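Aminotransferase class-III (Sphaerobacter thermophilus DSM 20745, PDB 6K8H) is an omega-transaminase of the class-III aminotransferase family, a two-chain assembly that holds (5-hydroxy-4,6-dimethylpyridin-3-yl)methyl dihydrogen phosphate in its pocket. Local coordinates at residues 146-151 / 193-198; 174-179 / 206-211; 352-357 / 432-437. All blocks are in the same frame, centred on the assembly; numbering follows the deposited sequence.

Contact 1: residues 146-151 / 193-198; sequences RIAKFD and SVVVLP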
loop_
_atom_site.group_PDB
_atom_site.type_symbol
_atom_site.label_atom_id
_atom_site.label_comp_id
_atom_site.label_asym_id
_atom_site.label_seq_id
_atom_site.Cartn_x
_atom_site.Cartn_y
_atom_site.Cartn_z
ATOM N N ARG B 146 -11.599 19.819 0.047
ATOM C CA ARG B 146 -10.207 20.198 -0.170
ATOM C C ARG B 146 -9.324 19.865 1.032
ATOM O O ARG B 146 -9.785 19.706 2.162
ATOM C CB ARG B 146 -10.087 21.690 -0.476
ATOM C CG ARG B 146 -10.796 22.099 -1.742
ATOM C CD ARG B 146 -10.605 23.560 -2.044
ATOM N NE ARG B 146 -11.054 23.846 -3.401
ATOM C CZ ARG B 146 -10.949 25.029 -3.996
ATOM N NH1 ARG B 146 -10.411 26.052 -3.346
ATOM N NH2 ARG B 146 -11.393 25.185 -5.242
ATOM N N ILE B 147 -8.017 19.803 0.772
ATOM C CA ILE B 147 -7.027 19.650 1.825
ATOM C C ILE B 147 -5.931 20.683 1.615
ATOM O O ILE B 147 -5.747 21.220 0.522
ATOM C CB ILE B 147 -6.412 18.233 1.862
ATOM C CG1 ILE B 147 -5.428 18.072 0.699
ATOM C CG2 ILE B 147 -7.517 17.170 1.836
ATOM C CD1 ILE B 147 -4.558 16.842 0.775
ATOM N N ALA B 148 -5.197 20.951 2.688
ATOM C CA ALA B 148 -4.033 21.815 2.651
ATOM C C ALA B 148 -2.811 20.999 3.037
ATOM O O ALA B 148 -2.883 20.138 3.919
ATOM C CB ALA B 148 -4.196 23.011 3.599
ATOM N N LYS B 149 -1.707 21.259 2.353
ATOM C CA LYS B 149 -0.402 20.689 2.705
ATOM C C LYS B 149 0.654 21.759 2.485
ATOM O O LYS B 149 0.354 22.847 1.998
ATOM C CB LYS B 149 -0.084 19.438 1.886
ATOM C CG LYS B 149 -0.043 19.697 0.389
ATOM C CD LYS B 149 0.661 18.561 -0.301
ATOM C CE LYS B 149 2.146 18.607 -0.040
ATOM N NZ LYS B 149 2.877 17.714 -0.982
ATOM N N PHE B 150 1.903 21.450 2.824
ATOM C CA PHE B 150 2.972 22.440 2.802
ATOM C C PHE B 150 3.897 22.240 1.602
ATOM O O PHE B 150 4.255 21.113 1.255
ATOM C CB PHE B 150 3.745 22.412 4.129
ATOM C CG PHE B 150 2.932 22.949 5.278
ATOM C CD1 PHE B 150 2.030 22.138 5.952
ATOM C CD2 PHE B 150 2.997 24.294 5.617
ATOM C CE1 PHE B 150 1.235 22.647 6.983
ATOM C CE2 PHE B 150 2.217 24.808 6.648
ATOM C CZ PHE B 150 1.335 23.979 7.335
ATOM N N ASP B 151 4.268 23.361 0.984
ATOM C CA ASP B 151 5.111 23.384 -0.208
ATOM C C ASP B 151 6.413 22.614 0.000
ATOM O O ASP B 151 7.080 22.750 1.033
ATOM C CB ASP B 151 5.410 24.837 -0.563
ATOM C CG ASP B 151 5.903 25.003 -1.975
ATOM O OD1 ASP B 151 5.558 24.169 -2.830
ATOM O OD2 ASP B 151 6.621 25.983 -2.247
ATOM N N SER B 193 -7.844 21.351 -5.998
ATOM C CA SER B 193 -8.349 20.912 -4.696
ATOM C C SER B 193 -7.320 20.980 -3.563
ATOM O O SER B 193 -7.672 20.641 -2.432
ATOM C CB SER B 193 -8.899 19.489 -4.780
ATOM O OG SER B 193 -7.820 18.570 -4.873
ATOM N N VAL B 194 -6.067 21.361 -3.816
ATOM C CA VAL B 194 -5.022 21.333 -2.789
ATOM C C VAL B 194 -4.557 22.762 -2.529
ATOM O O VAL B 194 -4.168 23.474 -3.463
ATOM C CB VAL B 194 -3.839 20.423 -3.177
ATOM C CG1 VAL B 194 -2.784 20.424 -2.070
ATOM C CG2 VAL B 194 -4.330 19.015 -3.424
ATOM N N VAL B 195 -4.654 23.194 -1.273
ATOM C CA VAL B 195 -4.166 24.500 -0.832
ATOM C C VAL B 195 -2.745 24.315 -0.307
ATOM O O VAL B 195 -2.535 23.596 0.677
ATOM C CB VAL B 195 -5.080 25.096 0.256
ATOM C CG1 VAL B 195 -4.507 26.431 0.789
ATOM C CG2 VAL B 195 -6.504 25.290 -0.251
ATOM N N VAL B 196 -1.775 24.978 -0.940
ATOM C CA VAL B 196 -0.356 24.803 -0.617
ATOM C C VAL B 196 0.100 25.955 0.275
ATOM O O VAL B 196 0.082 27.120 -0.137
ATOM C CB VAL B 196 0.507 24.718 -1.887
ATOM C CG1 VAL B 196 1.936 24.364 -1.513
ATOM C CG2 VAL B 196 -0.052 23.662 -2.855
ATOM N N LEU B 197 0.530 25.622 1.497
ATOM C CA LEU B 197 0.902 26.515 2.580
ATOM C C LEU B 197 2.416 26.629 2.699
ATOM O O LEU B 197 3.158 25.744 2.263
ATOM C CB LEU B 197 0.329 26.016 3.915
ATOM C CG LEU B 197 -1.143 25.587 3.939
ATOM C CD1 LEU B 197 -1.448 24.832 5.215
ATOM C CD2 LEU B 197 -2.039 26.796 3.806
ATOM N N PRO B 198 2.910 27.726 3.281
ATOM C CA PRO B 198 4.361 27.863 3.511
ATOM C C PRO B 198 4.818 27.329 4.866
ATOM O O PRO B 198 4.402 27.848 5.914
ATOM C CB PRO B 198 4.586 29.378 3.407
ATOM C CG PRO B 198 3.264 29.990 3.834
ATOM C CD PRO B 198 2.174 28.985 3.496
#

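Contact 2: residues 174-179 / 206-211; sequences DGFPVA and ERLIEQ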
loop_
_atom_site.group_PDB
_atom_site.type_symbol
_atom_site.label_atom_id
_atom_site.label_comp_id
_atom_site.label_asym_id
_atom_site.label_seq_id
_atom_site.Cartn_x
_atom_site.Cartn_y
_atom_site.Cartn_z
ATOM N N ASP B 174 -0.079 36.277 -5.930
ATOM C CA ASP B 174 -0.578 36.599 -4.599
ATOM C C ASP B 174 0.483 36.452 -3.514
ATOM O O ASP B 174 0.198 36.766 -2.352
ATOM C CB ASP B 174 -1.802 35.729 -4.267
ATOM C CG ASP B 174 -1.535 34.234 -4.414
ATOM O OD1 ASP B 174 -0.362 33.830 -4.570
ATOM O OD2 ASP B 174 -2.510 33.449 -4.378
ATOM N N GLY B 175 1.690 36.004 -3.857
ATOM C CA GLY B 175 2.738 35.818 -2.875
ATOM C C GLY B 175 2.710 34.499 -2.131
ATOM O O GLY B 175 3.558 34.286 -1.252
ATOM N N PHE B 176 1.785 33.598 -2.462
ATOM C CA PHE B 176 1.648 32.303 -1.815
ATOM C C PHE B 176 2.288 31.219 -2.673
ATOM O O PHE B 176 2.538 31.424 -3.865
ATOM C CB PHE B 176 0.166 31.977 -1.592
ATOM C CG PHE B 176 -0.533 32.934 -0.672
ATOM C CD1 PHE B 176 -0.020 33.203 0.587
ATOM C CD2 PHE B 176 -1.703 33.570 -1.073
ATOM C CE1 PHE B 176 -0.662 34.084 1.435
ATOM C CE2 PHE B 176 -2.358 34.455 -0.234
ATOM C CZ PHE B 176 -1.835 34.715 1.027
ATOM N N PRO B 177 2.570 30.044 -2.101
ATOM C CA PRO B 177 3.141 28.959 -2.906
ATOM C C PRO B 177 2.181 28.528 -4.007
ATOM O O PRO B 177 0.972 28.757 -3.936
ATOM C CB PRO B 177 3.376 27.837 -1.883
ATOM C CG PRO B 177 3.460 28.537 -0.564
ATOM C CD PRO B 177 2.473 29.667 -0.680
ATOM N N VAL B 178 2.748 27.901 -5.049
ATOM C CA VAL B 178 2.021 27.441 -6.232
ATOM C C VAL B 178 1.707 25.956 -6.095
ATOM O O VAL B 178 2.563 25.170 -5.667
ATOM C CB VAL B 178 2.841 27.696 -7.518
ATOM C CG1 VAL B 178 2.189 27.022 -8.733
ATOM C CG2 VAL B 178 3.021 29.184 -7.770
ATOM N N ALA B 179 0.497 25.579 -6.515
ATOM C CA ALA B 179 0.119 24.154 -6.532
ATOM C C ALA B 179 0.726 23.620 -7.829
ATOM O O ALA B 179 0.222 23.959 -8.901
ATOM C CB ALA B 179 -1.380 24.013 -6.523
ATOM N N GLU B 206 -1.782 31.147 8.047
ATOM C CA GLU B 206 -3.060 31.578 8.602
ATOM C C GLU B 206 -3.911 32.275 7.553
ATOM O O GLU B 206 -5.118 32.020 7.464
ATOM C CB GLU B 206 -2.828 32.491 9.808
ATOM C CG GLU B 206 -2.408 31.742 11.063
ATOM C CD GLU B 206 -2.394 32.619 12.305
ATOM O OE1 GLU B 206 -2.250 33.858 12.165
ATOM O OE2 GLU B 206 -2.535 32.068 13.420
ATOM N N ARG B 207 -3.307 33.148 6.741
ATOM C CA ARG B 207 -4.099 33.860 5.742
ATOM C C ARG B 207 -4.719 32.889 4.737
ATOM O O ARG B 207 -5.888 33.039 4.352
ATOM C CB ARG B 207 -3.236 34.902 5.026
ATOM C CG ARG B 207 -2.853 36.131 5.866
ATOM C CD ARG B 207 -2.039 37.130 5.026
ATOM N NE ARG B 207 -0.620 36.772 4.973
ATOM C CZ ARG B 207 0.167 36.910 3.901
ATOM N NH1 ARG B 207 -0.328 37.397 2.766
ATOM N NH2 ARG B 207 1.455 36.553 3.966
ATOM N N LEU B 208 -3.959 31.868 4.322
ATOM C CA LEU B 208 -4.493 30.891 3.376
ATOM C C LEU B 208 -5.583 30.022 4.002
ATOM O O LEU B 208 -6.601 29.741 3.357
ATOM C CB LEU B 208 -3.361 30.030 2.824
ATOM C CG LEU B 208 -2.586 30.703 1.693
ATOM C CD1 LEU B 208 -1.252 29.995 1.473
ATOM C CD2 LEU B 208 -3.406 30.705 0.412
ATOM N N ILE B 209 -5.387 29.573 5.237
ATOM C CA ILE B 209 -6.447 28.747 5.884
ATOM C C ILE B 209 -7.718 29.591 6.063
ATOM O O ILE B 209 -8.805 29.097 5.756
ATOM C CB ILE B 209 -5.937 28.139 7.200
ATOM C CG1 ILE B 209 -4.896 27.053 6.914
ATOM C CG2 ILE B 209 -7.097 27.616 8.024
ATOM C CD1 ILE B 209 -4.093 26.622 8.099
ATOM N N GLU B 210 -7.545 30.853 6.444
ATOM C CA GLU B 210 -8.689 31.763 6.696
ATOM C C GLU B 210 -9.503 31.920 5.407
ATOM O O GLU B 210 -10.718 31.802 5.456
ATOM C CB GLU B 210 -8.120 33.106 7.145
ATOM C CG GLU B 210 -8.830 33.675 8.348
ATOM C CD GLU B 210 -10.273 33.958 8.021
ATOM O OE1 GLU B 210 -10.565 34.049 6.833
ATOM O OE2 GLU B 210 -11.089 34.082 8.946
ATOM N N GLN B 211 -8.801 32.082 4.292
ATOM C CA GLN B 211 -9.357 32.283 2.936
ATOM C C GLN B 211 -10.154 31.051 2.494
ATOM O O GLN B 211 -11.161 31.238 1.813
ATOM C CB GLN B 211 -8.185 32.538 1.991
ATOM C CG GLN B 211 -8.573 32.646 0.530
ATOM C CD GLN B 211 -7.475 33.256 -0.307
ATOM O OE1 GLN B 211 -7.521 33.220 -1.533
ATOM N NE2 GLN B 211 -6.495 33.848 0.354
HETATM O O HOH W 1 1.141 36.581 0.483
HETATM O O HOH W 2 -5.274 34.296 -3.702
#

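Contact 3: residues 352-357 / 432-437; sequences AGVEEV and AFVDAF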
loop_
_atom_site.group_PDB
_atom_site.type_symbol
_atom_site.label_atom_id
_atom_site.label_comp_id
_atom_site.label_asym_id
_atom_site.label_seq_id
_atom_site.Cartn_x
_atom_site.Cartn_y
_atom_site.Cartn_z
ATOM N N ALA B 352 27.586 16.640 16.492
ATOM C CA ALA B 352 28.680 17.479 16.978
ATOM C C ALA B 352 29.993 17.142 16.282
ATOM O O ALA B 352 30.772 18.046 15.937
ATOM C CB ALA B 352 28.824 17.335 18.494
ATOM N N GLY B 353 30.257 15.850 16.059
ATOM C CA GLY B 353 31.475 15.475 15.361
ATOM C C GLY B 353 31.529 16.037 13.952
ATOM O O GLY B 353 32.575 16.525 13.503
ATOM N N VAL B 354 30.397 15.993 13.242
ATOM C CA VAL B 354 30.354 16.536 11.889
ATOM C C VAL B 354 30.547 18.051 11.905
ATOM O O VAL B 354 31.233 18.616 11.037
ATOM C CB VAL B 354 29.033 16.148 11.199
ATOM C CG1 VAL B 354 28.869 16.930 9.911
ATOM C CG2 VAL B 354 28.994 14.648 10.935
ATOM N N GLU B 355 29.935 18.740 12.871
ATOM C CA GLU B 355 30.131 20.186 12.952
ATOM C C GLU B 355 31.596 20.514 13.197
ATOM O O GLU B 355 32.131 21.471 12.625
ATOM C CB GLU B 355 29.260 20.792 14.055
ATOM C CG GLU B 355 27.777 20.862 13.719
ATOM C CD GLU B 355 26.918 21.170 14.941
ATOM O OE1 GLU B 355 27.463 21.152 16.071
ATOM O OE2 GLU B 355 25.699 21.410 14.776
ATOM N N GLU B 356 32.267 19.723 14.037
ATOM C CA GLU B 356 33.687 19.960 14.274
ATOM C C GLU B 356 34.517 19.700 13.020
ATOM O O GLU B 356 35.473 20.432 12.754
ATOM C CB GLU B 356 34.182 19.110 15.447
ATOM C CG GLU B 356 35.705 19.118 15.640
ATOM C CD GLU B 356 36.275 20.491 16.004
ATOM O OE1 GLU B 356 35.489 21.438 16.240
ATOM O OE2 GLU B 356 37.523 20.626 16.056
ATOM N N VAL B 357 34.165 18.670 12.233
ATOM C CA VAL B 357 34.887 18.401 10.981
ATOM C C VAL B 357 34.741 19.575 10.023
ATOM O O VAL B 357 35.713 20.019 9.398
ATOM C CB VAL B 357 34.387 17.094 10.326
ATOM C CG1 VAL B 357 34.843 17.003 8.865
ATOM C CG2 VAL B 357 34.864 15.883 11.093
ATOM N N ALA B 432 33.316 6.102 13.098
ATOM C CA ALA B 432 33.601 5.725 11.718
ATOM C C ALA B 432 32.914 6.674 10.745
ATOM O O ALA B 432 33.516 7.102 9.752
ATOM C CB ALA B 432 33.178 4.277 11.454
ATOM N N PHE B 433 31.653 7.031 11.021
ATOM C CA PHE B 433 30.983 8.005 10.168
ATOM C C PHE B 433 31.741 9.331 10.142
ATOM O O PHE B 433 32.008 9.882 9.066
ATOM C CB PHE B 433 29.534 8.239 10.616
ATOM C CG PHE B 433 28.803 9.187 9.720
ATOM C CD1 PHE B 433 28.889 10.563 9.920
ATOM C CD2 PHE B 433 28.089 8.713 8.628
ATOM C CE1 PHE B 433 28.252 11.452 9.074
ATOM C CE2 PHE B 433 27.442 9.590 7.767
ATOM C CZ PHE B 433 27.518 10.963 7.990
ATOM N N VAL B 434 32.100 9.860 11.315
ATOM C CA VAL B 434 32.711 11.192 11.363
ATOM C C VAL B 434 34.067 11.193 10.651
ATOM O O VAL B 434 34.392 12.122 9.887
ATOM C CB VAL B 434 32.829 11.681 12.819
ATOM C CG1 VAL B 434 33.665 12.966 12.893
ATOM C CG2 VAL B 434 31.445 11.921 13.410
ATOM N N ASP B 435 34.870 10.146 10.872
ATOM C CA ASP B 435 36.160 10.033 10.188
ATOM C C ASP B 435 35.986 9.942 8.675
ATOM O O ASP B 435 36.716 10.600 7.908
ATOM C CB ASP B 435 36.921 8.813 10.708
ATOM C CG ASP B 435 37.397 8.986 12.148
ATOM O OD1 ASP B 435 37.297 10.115 12.685
ATOM O OD2 ASP B 435 37.876 7.997 12.740
ATOM N N ALA B 436 35.027 9.119 8.223
ATOM C CA ALA B 436 34.786 8.983 6.790
ATOM C C ALA B 436 34.292 10.283 6.182
ATOM O O ALA B 436 34.615 10.583 5.029
ATOM C CB ALA B 436 33.791 7.857 6.529
ATOM N N PHE B 437 33.506 11.058 6.930
ATOM C CA PHE B 437 33.026 12.338 6.423
ATOM C C PHE B 437 34.176 13.315 6.257
ATOM O O PHE B 437 34.236 14.043 5.259
ATOM C CB PHE B 437 31.954 12.928 7.354
ATOM C CG PHE B 437 31.471 14.290 6.921
ATOM C CD1 PHE B 437 30.593 14.421 5.856
ATOM C CD2 PHE B 437 31.910 15.440 7.557
ATOM C CE1 PHE B 437 30.169 15.665 5.431
ATOM C CE2 PHE B 437 31.480 16.701 7.128
ATOM C CZ PHE B 437 30.615 16.805 6.069
#

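Contact 1: residues 146-151 / 193-198
Strands 146-150 and 194-197 run parallel with a twist of 30° between their short axes, pairing Ile147 with Val194 and so on, one for one, to Phe150 with Leu197. The ladder starts with a weak bond from Ile147 N to Ser193 O (3.3 Å) and tightens beyond it: Val195 N to Ile147 O, Lys149 N to Val195 O, Leu197 N to Lys149 O at 2.8 Å, and Asp151 N to Leu197 O. Ala148 turns its backbone the other way and bonds to Ala218 and Leu220 of strand 216-221. This is one border of the seven-stranded, mostly parallel sheet in the large domain of fold-type I aminotransferases, with 194-197 as an edge strand within this chain. On the face that carries Ala148, Phe150, Val195 and Leu197, Phe150 sets CG anti to its carbonyl carbon (chi1 -70°), and its ring receives Leu197 on one face: Leu197 CB is 3.9 Å from the ring centre of Phe150 in a CH-pi contact, and CD1 lies above the rim and also reaches Ala148 CB at 3.7 Å. Pro198 C abuts the ring edge in plane. On the opposite face, Lys149 CG touches Val194 CG1 at 3.8 Å, while the buried Lys149 NZ is gripped by the carbonyl oxygens of Cys153, Ala161 and Val163. Val196 CG1 packs on Asp151 CB (3.6 Å), whose carboxylate OD2 bonds to Ser167 and Tyr386. At the opening end, Arg146 lays CB and CG against Ser193 O and sends NH1 on to a salt bridge with Glu215.

Contact 2: residues 174-179 / 206-211
Phe176 and Leu208 both carry CG anti to their own carbonyl carbon, beside the backbone N (chi1 -63° and -81°), which sets the first carbon of the ring and the branch point of the leucine where the two meet. The ring stands on a loop that lies against helix 202-211 of the large domain, and an Asx turn shapes its base: Asp174 OD1 accepts a nearly straight bond from Phe176 N at 3.0 Å, met from above the carboxylate plane. Gly175, between them, has a positive phi that suits glycine. Leu208 CG sits squarely over the ring, 3.7 Å from the ring centre of Phe176, a CH-pi contact; on that same face its methyls spread toward the CB end of the ring, CD1 by Phe176 CD1 (3.5 Å) and CD2 by Phe176 CD2. Leu208 CD1 also reaches, more loosely, to Pro177 CD, which continues the apolar patch toward Val196. The far end of the ring meets Arg207, whose NH1 comes within 3.5 Å of Phe176 CZ. Here ring and guanidinium planes are 44° apart, so the two groups lean rather than stack, with Phe176 CE1 over the rim of one guanidinium face. A salt bridge from Arg207 NH2 to Asp203 steadies the group from the helix side. Asp174 and Arg207 also touch a crystal neighbour, so the lattice may influence their outer parts. The ring face opposite Leu208 is covered near its rim by Asp174 O and a water. This water accepts from Arg207 NH1 at 2.8 Å and donates to Asp174 O at 3.0 Å; a second donates to Asp174 OD2 at 3.0 Å and, weakly, to Gln211 OE1 at 3.3 Å.

Contact 3: residues 352-357 / 432-437
Val357 straddles the line between two residues of the neighbouring helix: its CG1 comes obliquely to the Phe437 ring, 3.6 Å from CD2, and its CG2 meets Val434 CG1, also at 3.6 Å. CG1 is anti to the backbone N (chi1 165°), which directs that methyl to the phenylalanine and leaves the other branch for the valine. One turn earlier, Val354 instead divides its methyls between two aromatic rings. Its CG1 touches Phe437 CE2 at 3.8 Å in an off-centre CH-pi contact, the two side chains crossing at about a right angle, whereas its CG2 comes to the edge of Phe433, in the ring plane, 3.8 Å from CE1. Phe437 thus takes a valine methyl from each of two successive turns. Gly353 presents bare backbone at the place where Val434 bears down: Val434 CG2 packs directly on it, 4.1 Å from Gly353 CA, and Val434 CG1 lies 3.8 Å from Gly353 O. With no side chain at Gly353, the backbones come closest here, Val354 CA to Val434 CA at 5.9 Å. The short helix axes are 9.4 Å apart and nearly parallel, crossing at -19°. Beneath the pair, Val354, Phe433 and Phe437 all rest on Ile376 of strand 373-377, and the Phe433 ring meets Phe374 edge-to-face. Two helices, 337-361 and 427-445, laid side by side on a three-stranded antiparallel sheet in this way are characteristic of the small, C-terminal domain of fold-type I aminotransferases.

In the fold
Contacts 1 and 2 are neighbours in the large domain, their centres about 8 Å apart and their segments alternating along the chain. Strand 194-197 leads into helix 202-211, and the two contacts touch at the join: Leu197 CD2 packs on Leu208 CB at 3.6 Å, and Val196 O meets Pro177 CD at 3.5 Å. From contact 1, the Lys149 side chain is about 10 Å from the bound (5-hydroxy-4,6-dimethylpyridin-3-yl)methyl dihydrogen phosphate and touches His155, a pocket residue just beyond strand 146-150. Contact 3 belongs to a separate region: its centre is about 38 Å from that of contact 1 and about 40 Å from that of contact 2.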